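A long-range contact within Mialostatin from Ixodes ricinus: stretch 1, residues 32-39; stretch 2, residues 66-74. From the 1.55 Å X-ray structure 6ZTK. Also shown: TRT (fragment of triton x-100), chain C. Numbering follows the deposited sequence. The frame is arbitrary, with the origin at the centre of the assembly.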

ATOM      1  N   GLY A  32     -21.336  -0.991   3.390  1.00 41.15           N
ATOM      2  CA  GLY A  32     -20.764  -2.366   3.442  1.00 35.35           C
ATOM      3  C   GLY A  32     -19.426  -2.335   4.165  1.00 27.15           C
ATOM      4  O   GLY A  32     -19.083  -3.360   4.783  1.00 31.37           O
ATOM      5  N   TRP A  33     -18.736  -1.189   4.129  1.00 26.31           N
ATOM      6  CA  TRP A  33     -17.341  -1.075   4.618  1.00 22.09           C
ATOM      7  C   TRP A  33     -17.348  -1.038   6.137  1.00 23.84           C
ATOM      8  O   TRP A  33     -17.996  -0.148   6.763  1.00 24.49           O
ATOM      9  CB  TRP A  33     -16.576   0.112   4.024  1.00 21.87           C
ATOM     10  CG  TRP A  33     -16.168   0.026   2.581  1.00 21.78           C
ATOM     11  CD1 TRP A  33     -16.628   0.863   1.585  1.00 27.77           C
ATOM     12  CD2 TRP A  33     -15.217  -0.843   1.936  1.00 20.97           C
ATOM     13  NE1 TRP A  33     -16.061   0.520   0.398  1.00 27.44           N
ATOM     14  CE2 TRP A  33     -15.163  -0.498   0.558  1.00 21.24           C
ATOM     15  CE3 TRP A  33     -14.400  -1.897   2.344  1.00 18.07           C
ATOM     16  CZ2 TRP A  33     -14.388  -1.175  -0.366  1.00 19.34           C
ATOM     17  CZ3 TRP A  33     -13.612  -2.551   1.434  1.00 17.18           C
ATOM     18  CH2 TRP A  33     -13.604  -2.210   0.075  1.00 19.59           C
ATOM     19  N   LYS A  34     -16.611  -1.935   6.741  1.00 18.56           N
ATOM     20  CA  LYS A  34     -16.474  -2.027   8.192  1.00 18.99           C
ATOM     21  C   LYS A  34     -15.097  -1.487   8.560  1.00 18.48           C
ATOM     22  O   LYS A  34     -14.090  -1.949   8.016  1.00 17.84           O
ATOM     23  CB  LYS A  34     -16.577  -3.479   8.653  1.00 18.33           C
ATOM     24  CG  LYS A  34     -16.336  -3.674  10.133  1.00 20.79           C
ATOM     25  CD  LYS A  34     -16.544  -5.070  10.622  1.00 20.65           C
ATOM     26  CE  LYS A  34     -16.354  -5.196  12.117  1.00 23.30           C
ATOM     27  NZ  LYS A  34     -16.487  -6.590  12.573  1.00 24.25           N
ATOM     28  N   THR A  35     -15.020  -0.569   9.513  1.00 18.26           N
ATOM     29  CA  THR A  35     -13.732  -0.062   9.984  1.00 18.08           C
ATOM     30  C   THR A  35     -12.968  -1.081  10.802  1.00 17.67           C
ATOM     31  O   THR A  35     -13.542  -1.729  11.683  1.00 20.78           O
ATOM     32  CB  THR A  35     -13.984   1.201  10.829  1.00 20.44           C
ATOM     33  OG1 THR A  35     -14.596   2.124   9.928  1.00 23.45           O
ATOM     34  CG2 THR A  35     -12.700   1.735  11.420  1.00 23.57           C
ATOM     35  N   GLN A  36     -11.671  -1.167  10.594  1.00 16.54           N
ATOM     36  CA  GLN A  36     -10.794  -2.089  11.297  1.00 17.44           C
ATOM     37  C   GLN A  36      -9.677  -1.276  11.930  1.00 17.50           C
ATOM     38  O   GLN A  36      -9.499  -0.069  11.634  1.00 19.88           O
ATOM     39  CB  GLN A  36     -10.221  -3.150  10.361  1.00 16.62           C
ATOM     40  CG  GLN A  36     -11.274  -3.957   9.612  1.00 16.81           C
ATOM     41  CD  GLN A  36     -12.008  -4.985  10.449  1.00 17.13           C
ATOM     42  OE1 GLN A  36     -11.601  -5.312  11.574  1.00 20.77           O
ATOM     43  NE2 GLN A  36     -13.062  -5.539   9.907  1.00 15.62           N
ATOM     44  N   ASP A  37      -8.918  -1.940  12.781  1.00 19.15           N
ATOM     45  CA  ASP A  37      -7.793  -1.344  13.535  1.00 18.76           C
ATOM     46  C   ASP A  37      -6.570  -1.200  12.642  1.00 17.46           C
ATOM     47  O   ASP A  37      -5.980  -2.202  12.235  1.00 18.87           O
ATOM     48  CB  ASP A  37      -7.418  -2.254  14.698  1.00 21.51           C
ATOM     49  CG  ASP A  37      -6.376  -1.675  15.638  1.00 25.56           C
ATOM     50  OD1 ASP A  37      -5.674  -0.686  15.281  1.00 23.36           O
ATOM     51  OD2 ASP A  37      -6.282  -2.238  16.745  1.00 30.59           O
ATOM     52  N   PRO A  38      -6.161   0.034  12.253  1.00 17.83           N
ATOM     53  CA  PRO A  38      -5.052   0.234  11.321  1.00 18.18           C
ATOM     54  C   PRO A  38      -3.672  -0.037  11.925  1.00 18.37           C
ATOM     55  O   PRO A  38      -2.699   0.036  11.198  1.00 22.61           O
ATOM     56  CB  PRO A  38      -5.216   1.706  10.906  1.00 18.36           C
ATOM     57  CG  PRO A  38      -5.778   2.357  12.180  1.00 20.29           C
ATOM     58  CD  PRO A  38      -6.717   1.316  12.745  1.00 19.79           C
ATOM     59  N   THR A  39      -3.590  -0.402  13.198  1.00 20.14           N
ATOM     60  CA  THR A  39      -2.310  -0.852  13.797  1.00 22.30           C
ATOM     61  C   THR A  39      -2.092  -2.351  13.600  1.00 23.47           C
ATOM     62  O   THR A  39      -0.987  -2.823  13.991  1.00 27.43           O
ATOM     63  CB  THR A  39      -2.229  -0.476  15.291  1.00 25.36           C
ATOM     64  OG1 THR A  39      -3.088  -1.349  16.019  1.00 26.03           O
ATOM     65  CG2 THR A  39      -2.551   0.979  15.545  1.00 26.51           C
ATOM     66  N   GLU A  66       2.764   5.453   6.882  1.00 14.75           N
ATOM     67  CA  GLU A  66       1.764   5.190   7.919  1.00 14.61           C
ATOM     68  C   GLU A  66       0.475   4.663   7.271  1.00 13.96           C
ATOM     69  O   GLU A  66       0.001   5.291   6.302  1.00 14.76           O
ATOM     70  CB  GLU A  66       1.469   6.479   8.675  1.00 16.70           C
ATOM     71  CG  GLU A  66       0.519   6.323   9.813  1.00 21.66           C
ATOM     72  CD  GLU A  66       0.321   7.595  10.633  1.00 24.92           C
ATOM     73  OE1 GLU A  66       0.853   8.658  10.239  1.00 26.68           O
ATOM     74  OE2 GLU A  66      -0.468   7.536  11.607  1.00 29.18           O
ATOM     75  N   LEU A  67      -0.072   3.612   7.862  1.00 14.68           N
ATOM     76  CA  LEU A  67      -1.445   3.169   7.520  1.00 13.64           C
ATOM     77  C   LEU A  67      -2.389   4.009   8.348  1.00 14.34           C
ATOM     78  O   LEU A  67      -2.354   3.953   9.620  1.00 15.84           O
ATOM     79  CB  LEU A  67      -1.574   1.673   7.753  1.00 15.27           C
ATOM     80  CG  LEU A  67      -2.928   1.066   7.434  1.00 15.22           C
ATOM     81  CD1 LEU A  67      -3.319   1.258   5.971  1.00 15.11           C
ATOM     82  CD2 LEU A  67      -2.927  -0.412   7.762  1.00 16.12           C
ATOM     83  N   LEU A  68      -3.236   4.751   7.687  1.00 13.83           N
ATOM     84  CA  LEU A  68      -4.171   5.681   8.353  1.00 14.09           C
ATOM     85  C   LEU A  68      -5.501   5.041   8.645  1.00 13.70           C
ATOM     86  O   LEU A  68      -6.111   5.370   9.678  1.00 15.55           O
ATOM     87  CB  LEU A  68      -4.378   6.909   7.492  1.00 13.82           C
ATOM     88  CG  LEU A  68      -3.142   7.737   7.178  1.00 16.07           C
ATOM     89  CD1 LEU A  68      -3.478   8.800   6.172  1.00 17.60           C
ATOM     90  CD2 LEU A  68      -2.568   8.387   8.442  1.00 17.80           C
ATOM     91  N   GLU A  69      -6.034   4.276   7.689  1.00 13.37           N
ATOM     92  CA  GLU A  69      -7.399   3.752   7.769  1.00 14.31           C
ATOM     93  C   GLU A  69      -7.459   2.416   7.033  1.00 12.67           C
ATOM     94  O   GLU A  69      -6.814   2.270   6.014  1.00 14.31           O
ATOM     95  CB  GLU A  69      -8.437   4.690   7.183  1.00 14.51           C
ATOM     96  CG  GLU A  69      -9.878   4.288   7.400  1.00 19.13           C
ATOM     97  CD  GLU A  69     -10.904   5.301   6.890  1.00 26.63           C
ATOM     98  OE1 GLU A  69     -10.508   6.368   6.292  1.00 28.63           O
ATOM     99  OE2 GLU A  69     -12.125   4.951   6.979  1.00 31.99           O
ATOM    100  N   VAL A  70      -8.238   1.501   7.605  1.00 12.69           N
ATOM    101  CA  VAL A  70      -8.538   0.186   6.983  1.00 13.66           C
ATOM    102  C   VAL A  70     -10.021  -0.059   7.078  1.00 15.02           C
ATOM    103  O   VAL A  70     -10.564   0.029   8.199  1.00 15.74           O
ATOM    104  CB  VAL A  70      -7.810  -0.956   7.683  1.00 17.76           C
ATOM    105  CG1 VAL A  70      -8.178  -2.306   7.054  1.00 14.98           C
ATOM    106  CG2 VAL A  70      -6.354  -0.752   7.638  1.00 20.39           C
ATOM    107  N   GLN A  71     -10.656  -0.362   5.962  1.00 14.07           N
ATOM    108  CA  GLN A  71     -12.051  -0.826   5.985  1.00 14.67           C
ATOM    109  C   GLN A  71     -12.120  -2.138   5.202  1.00 13.98           C
ATOM    110  O   GLN A  71     -11.300  -2.346   4.282  1.00 14.17           O
ATOM    111  CB  GLN A  71     -12.974   0.184   5.320  1.00 16.22           C
ATOM    112  CG  GLN A  71     -13.082   1.506   6.120  1.00 17.78           C
ATOM    113  CD  GLN A  71     -13.639   2.547   5.183  1.00 21.92           C
ATOM    114  OE1 GLN A  71     -12.970   3.019   4.264  1.00 23.32           O
ATOM    115  NE2 GLN A  71     -14.885   2.887   5.402  1.00 26.25           N
ATOM    116  N   THR A  72     -13.111  -2.960   5.527  1.00 13.55           N
ATOM    117  CA  THR A  72     -13.249  -4.285   4.886  1.00 14.91           C
ATOM    118  C   THR A  72     -14.672  -4.524   4.425  1.00 15.27           C
ATOM    119  O   THR A  72     -15.650  -4.012   5.018  1.00 15.36           O
ATOM    120  CB  THR A  72     -12.753  -5.388   5.811  1.00 15.08           C
ATOM    121  OG1 THR A  72     -13.569  -5.333   6.985  1.00 15.35           O
ATOM    122  CG2 THR A  72     -11.289  -5.328   6.119  1.00 15.72           C
ATOM    123  N   GLN A  73     -14.785  -5.398   3.440  1.00 15.11           N
ATOM    124  CA  GLN A  73     -16.111  -5.870   2.979  1.00 16.01           C
ATOM    125  C   GLN A  73     -15.935  -7.236   2.355  1.00 14.67           C
ATOM    126  O   GLN A  73     -14.932  -7.445   1.661  1.00 14.20           O
ATOM    127  CB  GLN A  73     -16.764  -5.030   1.859  1.00 19.72           C
ATOM    128  CG  GLN A  73     -17.617  -3.913   2.303  1.00 28.78           C
ATOM    129  CD  GLN A  73     -18.349  -3.353   1.105  1.00 23.35           C
ATOM    130  OE1 GLN A  73     -17.975  -2.277   0.662  1.00 26.39           O
ATOM    131  NE2 GLN A  73     -19.232  -4.169   0.515  1.00 23.42           N
ATOM    132  N   ILE A  74     -16.893  -8.116   2.593  1.00 14.89           N
ATOM    133  CA  ILE A  74     -16.904  -9.477   2.002  1.00 13.60           C
ATOM    134  C   ILE A  74     -17.810  -9.457   0.784  1.00 14.11           C
ATOM    135  O   ILE A  74     -19.032  -9.356   0.940  1.00 15.69           O
ATOM    136  CB  ILE A  74     -17.303 -10.521   3.026  1.00 13.20           C
ATOM    137  CG1 ILE A  74     -16.331 -10.542   4.203  1.00 15.43           C
ATOM    138  CG2 ILE A  74     -17.484 -11.869   2.379  1.00 14.32           C
ATOM    139  CD1 ILE A  74     -16.885 -11.308   5.411  1.00 16.68           C
TER
HETATM  140  O24 TRT C 501     -11.123  -8.498 -14.902  0.50 26.37           O
HETATM  141  C23 TRT C 501     -10.742  -9.442 -13.944  0.50 30.51           C
HETATM  142  C22 TRT C 501      -9.609  -8.841 -13.148  0.50 33.55           C
HETATM  143  O21 TRT C 501      -9.917  -8.858 -11.756  0.50 30.06           O
HETATM  144  C20 TRT C 501     -10.614  -7.709 -11.285  0.50 26.66           C
HETATM  145  C19 TRT C 501     -11.887  -8.144 -10.590  0.50 26.39           C
HETATM  146  O18 TRT C 501     -11.576  -9.047  -9.537  0.50 24.14           O
HETATM  147  C17 TRT C 501     -12.691  -9.836  -9.106  0.50 20.53           C
HETATM  148  C16 TRT C 501     -13.452  -9.183  -7.959  0.50 21.48           C
HETATM  149  O15 TRT C 501     -13.348  -7.756  -8.063  0.50 19.11           O
HETATM  150  C12 TRT C 501     -14.249  -6.964  -7.385  0.50 16.29           C
HETATM  151  C13 TRT C 501     -14.698  -7.250  -6.106  0.50 15.63           C
HETATM  152  C14 TRT C 501     -15.600  -6.402  -5.476  0.50 16.83           C
HETATM  153  C11 TRT C 501     -14.676  -5.809  -8.008  0.50 15.54           C
HETATM  154  C10 TRT C 501     -15.548  -4.958  -7.357  0.50 14.90           C
HETATM  155  C9  TRT C 501     -16.058  -5.237  -6.099  0.50 15.54           C
HETATM  156  C6  TRT C 501     -17.127  -4.334  -5.459  0.50 15.81           C
HETATM  157  C8  TRT C 501     -18.399  -5.080  -5.864  0.50 16.90           C
HETATM  158  C7  TRT C 501     -17.239  -2.926  -6.064  0.50 15.40           C
HETATM  159  C5  TRT C 501     -17.164  -4.367  -3.908  0.50 15.22           C
HETATM  160  C1  TRT C 501     -16.167  -3.591  -3.020  0.50 15.08           C
HETATM  161  C2  TRT C 501     -16.581  -2.126  -2.973  0.50 16.56           C
HETATM  162  C4  TRT C 501     -14.753  -3.692  -3.557  0.50 15.21           C
HETATM  163  C3  TRT C 501     -16.190  -4.176  -1.604  0.50 14.40           C
HETATM  164  O   HOH W   1     -16.357   1.997   7.815  1.00 32.93           O
HETATM  165  O   HOH W   2      -9.332   2.257  10.243  1.00 19.43           O
HETATM  166  O   HOH W   3      -1.012   2.132  11.715  1.00 38.57           O

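This contact is a short antiparallel strand pairing, stitched by backbone hydrogen bonds at its centre, extended by water where the strands part, and finished at its ends by side-chain packing. The register is set by K34 and T72, a hydrogen-bonded pair: K34 N donates to T72 O and T72 N returns to K34 O, both at 2.9 Å. Next comes T35 opposite Q71, a non-hydrogen-bonded pair whose CA atoms lie 4.4 Å apart; here Q71 CA comes within 3.1 Å of K34 O in a CA-H...O contact. One residue further, Q36 N donates to V70 O at 2.9 Å, but the return path runs through water 2, which donates to Q36 O (2.7 Å) and accepts from V70 N (3.0 Å). Water thus fills the gap where direct pairing gives out.

Alternation sorts the side chains. K34, Q36, V70 and T72 share one face, where Q36 NE2 donates to T72 OG1 at 3.0 Å, a diagonal bond between neighbouring pairs. K34 starts on this face, but its extended all-t chain leads away from the partner strand. T35 and Q71 occupy the other face, linked through water 1, which bonds to T35 OG1 (2.8 Å), Q71 NE2 (3.0 Å) and W33 O (2.9 Å).

Beyond K34, W33 packs on Q73: Q73 OE1 sits over one ring face, 3.3 Å from W33 CE2, and Q73 CG makes an off-centre CH-pi contact. The Triton fragment also meets this pair, with its C2 3.5 Å from W33 CZ2. G32 leaves room here, since a CB on it would clash with Q73 NE2.

At the other end P38 replaces pairing with apolar packing, its CB lying 4.2 Å from both L67 CG and V70 CG2.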